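Local structure of F5/8 type C domain protein (Bacteroides ovatus, 4ZRX) at residues Y37-M42 with N322-L327; E236-A241 with Y283-D288. The protein is a putative alpha-L-fucosidase that probably hydrolyses alpha-L-fucosides with its TIM-barrel domain and carries an F5/8 type C domain of the galactose-binding-like clan. All blocks are in the same frame, centred on the assembly; numbering follows the deposited sequence. Where two conformers were deposited one is given.

Interaction 1 (Y37-M42 with N322-L327); sequences YAWQQM and NSVLLL
W39 swings its CG anti to the backbone N (chi1 171°), and V324 turns CG2 anti to its own carbonyl carbon; with both set this way the six-membered ring of W39 and the CG2 methyl of V324 meet face on. The evidence for a CH-pi contact is direct: CG2 of V324 lies 3.5 Å from the centroid of the W39 six-membered ring and 16° off its normal. The methyl is shifted from the middle of the face toward the rim, on the side of CH2, which approaches V324 CG2 to 3.4 Å. CB of V324, 3.5 Å from W39 CZ2, lies on the same side of the ring plane, just past the rim.

Q40 touches V324 CG2 with NE2 and reaches N322, in the loop leading to the strand, through water. Its NE2 gives a hydrogen bond of 2.9 Å to water 1, which in turn donates to the backbone O of N322 at 2.8 Å. On the other branch of the amide, water 2 donates weakly to Q40 OE1 and, over 2.9 Å, to N322 OD1, an oxygen that also accepts from the backbone N of Y425.

In the fold, helix 34-42 packs against strand 324-328 at V324; this strand runs parallel to strands 44-48 and 279-290 in the alpha-L-fucosidase barrel. P284 and E286 of strand 279-290 also touch the W39 ring, while NE1 of W39 bonds weakly to E181.

The contact thus divides by chemistry. An aromatic face and a methyl give a buried apolar patch, and beside it the polar ends of Q40 and N322 are bridged by two waters; water 1 at NE2 and, more weakly, water 2 at OE1 are consistent with one orientation of the Q40 amide.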
loop_
_atom_site.group_PDB
_atom_site.type_symbol
_atom_site.label_atom_id
_atom_site.label_comp_id
_atom_site.label_asym_id
_atom_site.label_seq_id
_atom_site.Cartn_x
_atom_site.Cartn_y
_atom_site.Cartn_z
ATOM N N TYR A 37 -13.878 8.683 -12.994
ATOM C CA TYR A 37 -12.980 9.823 -13.060
ATOM C C TYR A 37 -12.947 10.548 -11.767
ATOM O O TYR A 37 -11.874 10.865 -11.240
ATOM C CB TYR A 37 -13.438 10.742 -14.190
ATOM C CG TYR A 37 -12.509 11.853 -14.490
ATOM C CD1 TYR A 37 -11.321 11.627 -15.133
ATOM C CD2 TYR A 37 -12.809 13.123 -14.139
ATOM C CE1 TYR A 37 -10.459 12.705 -15.420
ATOM C CE2 TYR A 37 -11.975 14.175 -14.455
ATOM C CZ TYR A 37 -10.848 13.962 -15.104
ATOM O OH TYR A 37 -9.977 14.971 -15.352
ATOM N N ALA A 38 -14.125 10.760 -11.171
ATOM C CA ALA A 38 -14.193 11.397 -9.849
ATOM C C ALA A 38 -13.464 10.561 -8.781
ATOM O O ALA A 38 -12.747 11.068 -7.918
ATOM C CB ALA A 38 -15.668 11.623 -9.450
ATOM N N TRP A 39 -13.631 9.247 -8.850
ATOM C CA TRP A 39 -12.928 8.359 -7.921
ATOM C C TRP A 39 -11.426 8.544 -8.007
ATOM O O TRP A 39 -10.741 8.677 -6.983
ATOM C CB TRP A 39 -13.370 6.918 -8.207
ATOM C CG TRP A 39 -12.560 5.885 -7.466
ATOM C CD1 TRP A 39 -12.758 5.382 -6.209
ATOM C CD2 TRP A 39 -11.436 5.218 -7.986
ATOM N NE1 TRP A 39 -11.782 4.463 -5.906
ATOM C CE2 TRP A 39 -10.937 4.370 -6.964
ATOM C CE3 TRP A 39 -10.739 5.323 -9.181
ATOM C CZ2 TRP A 39 -9.786 3.563 -7.161
ATOM C CZ3 TRP A 39 -9.621 4.519 -9.372
ATOM C CH2 TRP A 39 -9.167 3.670 -8.344
ATOM N N GLN A 40 -10.920 8.590 -9.232
ATOM C CA GLN A 40 -9.498 8.713 -9.514
ATOM C C GLN A 40 -8.939 10.004 -8.873
ATOM O O GLN A 40 -7.848 10.029 -8.335
ATOM C CB GLN A 40 -9.270 8.766 -11.029
ATOM C CG GLN A 40 -7.844 8.592 -11.455
ATOM C CD GLN A 40 -7.458 7.152 -11.551
ATOM O OE1 GLN A 40 -7.927 6.467 -12.423
ATOM N NE2 GLN A 40 -6.615 6.675 -10.641
ATOM N N GLN A 41 -9.724 11.062 -8.931
ATOM C CA GLN A 41 -9.327 12.355 -8.380
ATOM C C GLN A 41 -9.135 12.346 -6.908
ATOM O O GLN A 41 -8.368 13.188 -6.389
ATOM C CB GLN A 41 -10.273 13.483 -8.702
ATOM C CG GLN A 41 -10.739 13.545 -10.098
ATOM C CD GLN A 41 -9.704 13.737 -11.067
ATOM O OE1 GLN A 41 -8.909 14.681 -10.957
ATOM N NE2 GLN A 41 -9.671 12.863 -12.112
HETATM N N MSE A 42 -9.784 11.428 -6.193
HETATM C CA MSE A 42 -9.569 11.400 -4.745
HETATM C C MSE A 42 -8.151 11.146 -4.364
HETATM O O MSE A 42 -7.692 11.721 -3.381
HETATM C CB MSE A 42 -10.474 10.371 -4.069
HETATM C CG MSE A 42 -11.942 10.610 -4.310
HETATM SE SE MSE A 42 -13.027 9.404 -3.207
HETATM C CE MSE A 42 -12.573 7.797 -4.116
ATOM N N ASN A 322 -0.066 5.853 -10.820
ATOM C CA ASN A 322 -1.349 5.819 -11.503
ATOM C C ASN A 322 -2.361 4.878 -10.813
ATOM O O ASN A 322 -3.147 4.222 -11.512
ATOM C CB ASN A 322 -1.128 5.475 -12.975
ATOM C CG ASN A 322 -2.360 5.689 -13.853
ATOM O OD1 ASN A 322 -3.212 6.539 -13.597
ATOM N ND2 ASN A 322 -2.458 4.880 -14.889
ATOM N N SER A 323 -2.292 4.805 -9.497
ATOM C CA SER A 323 -3.285 4.098 -8.670
ATOM C C SER A 323 -3.839 5.085 -7.643
ATOM O O SER A 323 -3.205 6.050 -7.249
ATOM C CB SER A 323 -2.717 2.893 -7.931
ATOM O OG SER A 323 -2.491 1.787 -8.840
ATOM N N VAL A 324 -5.006 4.754 -7.137
ATOM C CA VAL A 324 -5.489 5.364 -5.884
ATOM C C VAL A 324 -4.890 4.600 -4.715
ATOM O O VAL A 324 -4.787 3.350 -4.775
ATOM C CB VAL A 324 -7.057 5.291 -5.831
ATOM C CG1 VAL A 324 -7.611 5.557 -4.443
ATOM C CG2 VAL A 324 -7.673 6.313 -6.817
ATOM N N LEU A 325 -4.514 5.297 -3.639
ATOM C CA LEU A 325 -4.028 4.645 -2.450
ATOM C C LEU A 325 -5.149 4.598 -1.379
ATOM O O LEU A 325 -5.594 5.657 -0.923
ATOM C CB LEU A 325 -2.819 5.344 -1.891
ATOM C CG LEU A 325 -2.288 4.882 -0.569
ATOM C CD1 LEU A 325 -1.924 3.400 -0.606
ATOM C CD2 LEU A 325 -1.118 5.722 -0.102
ATOM N N LEU A 326 -5.490 3.373 -0.983
ATOM C CA LEU A 326 -6.478 3.131 0.050
ATOM C C LEU A 326 -5.735 2.551 1.246
ATOM O O LEU A 326 -5.326 1.358 1.233
ATOM C CB LEU A 326 -7.528 2.149 -0.450
ATOM C CG LEU A 326 -8.508 1.549 0.540
ATOM C CD1 LEU A 326 -9.276 2.691 1.213
ATOM C CD2 LEU A 326 -9.442 0.606 -0.269
ATOM N N LEU A 327 -5.472 3.402 2.215
ATOM C CA LEU A 327 -4.627 3.067 3.393
ATOM C C LEU A 327 -5.523 2.761 4.573
ATOM O O LEU A 327 -6.355 3.578 4.960
ATOM C CB LEU A 327 -3.720 4.200 3.718
ATOM C CG LEU A 327 -2.780 4.011 4.909
ATOM C CD1 LEU A 327 -1.809 2.917 4.642
ATOM C CD2 LEU A 327 -2.004 5.316 5.264
HETATM O O HOH W 1 -5.890 3.878 -10.931
HETATM O O HOH W 2 -5.998 6.402 -14.380
#

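Interaction 2 (E236-A241 with Y283-D288); sequences ETEWNA and YPSEVD
N240 rests its side chain against P284, crossing it at about a right angle, and can be followed atom by atom. CB lies 3.9 Å from P284 CA, a loose van der Waals approach. With chi1 at -71°, CG stands beside the backbone N and anti to the carbonyl carbon, where it comes to 3.4 Å from P284 CA. Beyond it the amide splits. OD1 keeps close to the proline, 3.3 Å from P284 CA, and accepts a hydrogen bond from the backbone N of S285 at 3.1 Å; the donor sits well above the plane of the amide, 54° out of it, so the N-H approaches OD1 from over the amide. ND2 lies 3.7 Å from P284 CB. It gives a weak hydrogen bond to water 1, which donates to S285 O at 2.8 Å, and a further weak one to the backbone O of N322. One side chain therefore reaches both the N-H and, through water, the carbonyl of S285.

The main chain of N240 adds a straighter bond: Y283 N donates to N240 O at 2.9 Å, with an N-H...O angle of 168°. Here the loop entering strand 241-242 comes alongside strand 279-290, with which that short strand pairs antiparallel; the longer strand belongs to the TIM-barrel sheet of the alpha-L-fucosidase domain, where strand 324-328 is its parallel neighbour.

Two residues earlier, E238 directs its bent side chain at S285, and its CD lies 3.7 Å from S285 CB. The carboxylate is paired elsewhere, OE2 in a salt bridge with R225 and OE1 in one with R235. S285 was modelled in two conformers; in the one given its OG bonds to S323 OG, a link that remains doubtful for that reason.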
loop_
_atom_site.group_PDB
_atom_site.type_symbol
_atom_site.label_atom_id
_atom_site.label_comp_id
_atom_site.label_asym_id
_atom_site.label_seq_id
_atom_site.Cartn_x
_atom_site.Cartn_y
_atom_site.Cartn_z
ATOM N N GLU A 236 4.923 0.172 -12.126
ATOM C CA GLU A 236 5.503 1.232 -12.964
ATOM C C GLU A 236 4.794 1.398 -14.316
ATOM O O GLU A 236 4.620 2.540 -14.771
ATOM C CB GLU A 236 6.965 0.974 -13.218
ATOM C CG GLU A 236 7.780 1.128 -11.944
ATOM C CD GLU A 236 9.207 0.584 -12.125
ATOM O OE1 GLU A 236 9.329 -0.609 -12.284
ATOM O OE2 GLU A 236 10.182 1.327 -12.005
ATOM N N THR A 237 4.377 0.307 -14.932
ATOM C CA THR A 237 3.611 0.366 -16.164
ATOM C C THR A 237 2.198 -0.061 -15.790
ATOM O O THR A 237 1.954 -1.269 -15.567
ATOM C CB THR A 237 4.148 -0.587 -17.179
ATOM O OG1 THR A 237 5.502 -0.304 -17.478
ATOM C CG2 THR A 237 3.324 -0.604 -18.487
ATOM N N GLU A 238 1.302 0.934 -15.632
ATOM C CA GLU A 238 -0.054 0.677 -15.161
ATOM C C GLU A 238 -1.067 1.123 -16.209
ATOM O O GLU A 238 -1.313 2.353 -16.373
ATOM C CB GLU A 238 -0.304 1.348 -13.824
ATOM C CG GLU A 238 -1.649 0.938 -13.166
ATOM C CD GLU A 238 -1.688 -0.487 -12.654
ATOM O OE1 GLU A 238 -1.020 -0.829 -11.640
ATOM O OE2 GLU A 238 -2.377 -1.365 -13.257
ATOM N N TRP A 239 -1.604 0.134 -16.922
ATOM C CA TRP A 239 -2.663 0.311 -17.939
ATOM C C TRP A 239 -4.026 0.194 -17.264
ATOM O O TRP A 239 -4.411 -0.876 -16.801
ATOM C CB TRP A 239 -2.551 -0.743 -19.034
ATOM C CG TRP A 239 -1.464 -0.439 -19.979
ATOM C CD1 TRP A 239 -0.263 -1.044 -20.054
ATOM C CD2 TRP A 239 -1.426 0.641 -20.925
ATOM N NE1 TRP A 239 0.515 -0.433 -20.972
ATOM C CE2 TRP A 239 -0.168 0.599 -21.534
ATOM C CE3 TRP A 239 -2.327 1.629 -21.301
ATOM C CZ2 TRP A 239 0.234 1.507 -22.491
ATOM C CZ3 TRP A 239 -1.925 2.558 -22.252
ATOM C CH2 TRP A 239 -0.637 2.465 -22.851
ATOM N N ASN A 240 -4.736 1.311 -17.173
ATOM C CA ASN A 240 -6.110 1.283 -16.695
ATOM C C ASN A 240 -7.109 1.044 -17.784
ATOM O O ASN A 240 -8.279 0.755 -17.526
ATOM C CB ASN A 240 -6.363 2.521 -15.864
ATOM C CG ASN A 240 -5.636 2.464 -14.519
ATOM O OD1 ASN A 240 -5.360 1.360 -14.000
ATOM N ND2 ASN A 240 -5.325 3.578 -13.994
ATOM N N ALA A 241 -6.668 1.193 -19.028
ATOM C CA ALA A 241 -7.346 0.625 -20.174
ATOM C C ALA A 241 -6.738 -0.794 -20.289
ATOM O O ALA A 241 -5.615 -0.960 -20.755
ATOM C CB ALA A 241 -7.060 1.450 -21.458
ATOM N N TYR A 283 -10.733 0.149 -16.140
ATOM C CA TYR A 283 -10.850 -0.643 -14.887
ATOM C C TYR A 283 -9.602 -0.318 -14.122
ATOM O O TYR A 283 -8.619 -1.025 -14.202
ATOM C CB TYR A 283 -10.987 -2.097 -15.270
ATOM C CG TYR A 283 -11.348 -3.099 -14.189
ATOM C CD1 TYR A 283 -12.263 -2.782 -13.163
ATOM C CD2 TYR A 283 -10.869 -4.405 -14.257
ATOM C CE1 TYR A 283 -12.593 -3.691 -12.180
ATOM C CE2 TYR A 283 -11.214 -5.344 -13.245
ATOM C CZ TYR A 283 -12.104 -4.983 -12.245
ATOM O OH TYR A 283 -12.506 -5.928 -11.299
ATOM N N PRO A 284 -9.634 0.781 -13.377
ATOM C CA PRO A 284 -8.422 1.338 -12.833
ATOM C C PRO A 284 -8.051 0.799 -11.477
ATOM O O PRO A 284 -8.898 0.444 -10.705
ATOM C CB PRO A 284 -8.752 2.828 -12.723
ATOM C CG PRO A 284 -10.211 2.846 -12.398
ATOM C CD PRO A 284 -10.752 1.759 -13.290
ATOM N N SER A 285 -6.752 0.773 -11.251
ATOM C CA SER A 285 -6.119 0.140 -10.097
ATOM C C SER A 285 -6.272 0.892 -8.789
ATOM O O SER A 285 -6.049 2.101 -8.770
ATOM C CB SER A 285 -4.618 0.045 -10.406
ATOM O OG SER A 285 -3.902 -0.465 -9.311
ATOM N N GLU A 286 -6.597 0.159 -7.715
ATOM C CA GLU A 286 -6.609 0.666 -6.386
ATOM C C GLU A 286 -5.638 -0.157 -5.559
ATOM O O GLU A 286 -5.733 -1.398 -5.490
ATOM C CB GLU A 286 -8.025 0.553 -5.825
ATOM C CG GLU A 286 -8.264 1.248 -4.491
ATOM C CD GLU A 286 -9.673 0.922 -3.973
ATOM O OE1 GLU A 286 -9.941 -0.259 -3.652
ATOM O OE2 GLU A 286 -10.525 1.831 -3.940
ATOM N N VAL A 287 -4.702 0.544 -4.917
ATOM C CA VAL A 287 -3.695 -0.051 -4.047
ATOM C C VAL A 287 -4.206 0.004 -2.611
ATOM O O VAL A 287 -4.424 1.084 -2.096
ATOM C CB VAL A 287 -2.372 0.697 -4.174
ATOM C CG1 VAL A 287 -1.358 0.309 -3.031
ATOM C CG2 VAL A 287 -1.779 0.485 -5.520
ATOM N N ASP A 288 -4.451 -1.159 -1.995
ATOM C CA ASP A 288 -4.922 -1.232 -0.637
ATOM C C ASP A 288 -3.803 -1.748 0.264
ATOM O O ASP A 288 -3.136 -2.734 -0.069
ATOM C CB ASP A 288 -6.219 -2.041 -0.464
ATOM C CG ASP A 288 -6.118 -3.500 -0.846
ATOM O OD1 ASP A 288 -5.367 -3.873 -1.766
ATOM O OD2 ASP A 288 -6.862 -4.314 -0.212
HETATM O O HOH W 1 -5.890 3.878 -10.931
#

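Interactions 1 and 2 have centres 10 Å apart, and both lie about 13 Å from the centre of the chain. Residues 236-241 and 283-288 fall between 37-42 and 322-327 in sequence, so both segments of interaction 2 come between those of interaction 1 along the chain. They share the barrel sheet: strands 279-290 and 324-328 are parallel neighbours, joined where V287 O meets L326 N at 2.8 Å. W39 CZ3 packs 3.5 Å from P284 CG, and water 1 serves both contacts. Helix 34-42 and the 236-241 loop thus converge on one adjacent strand pair of the alpha-L-fucosidase domain.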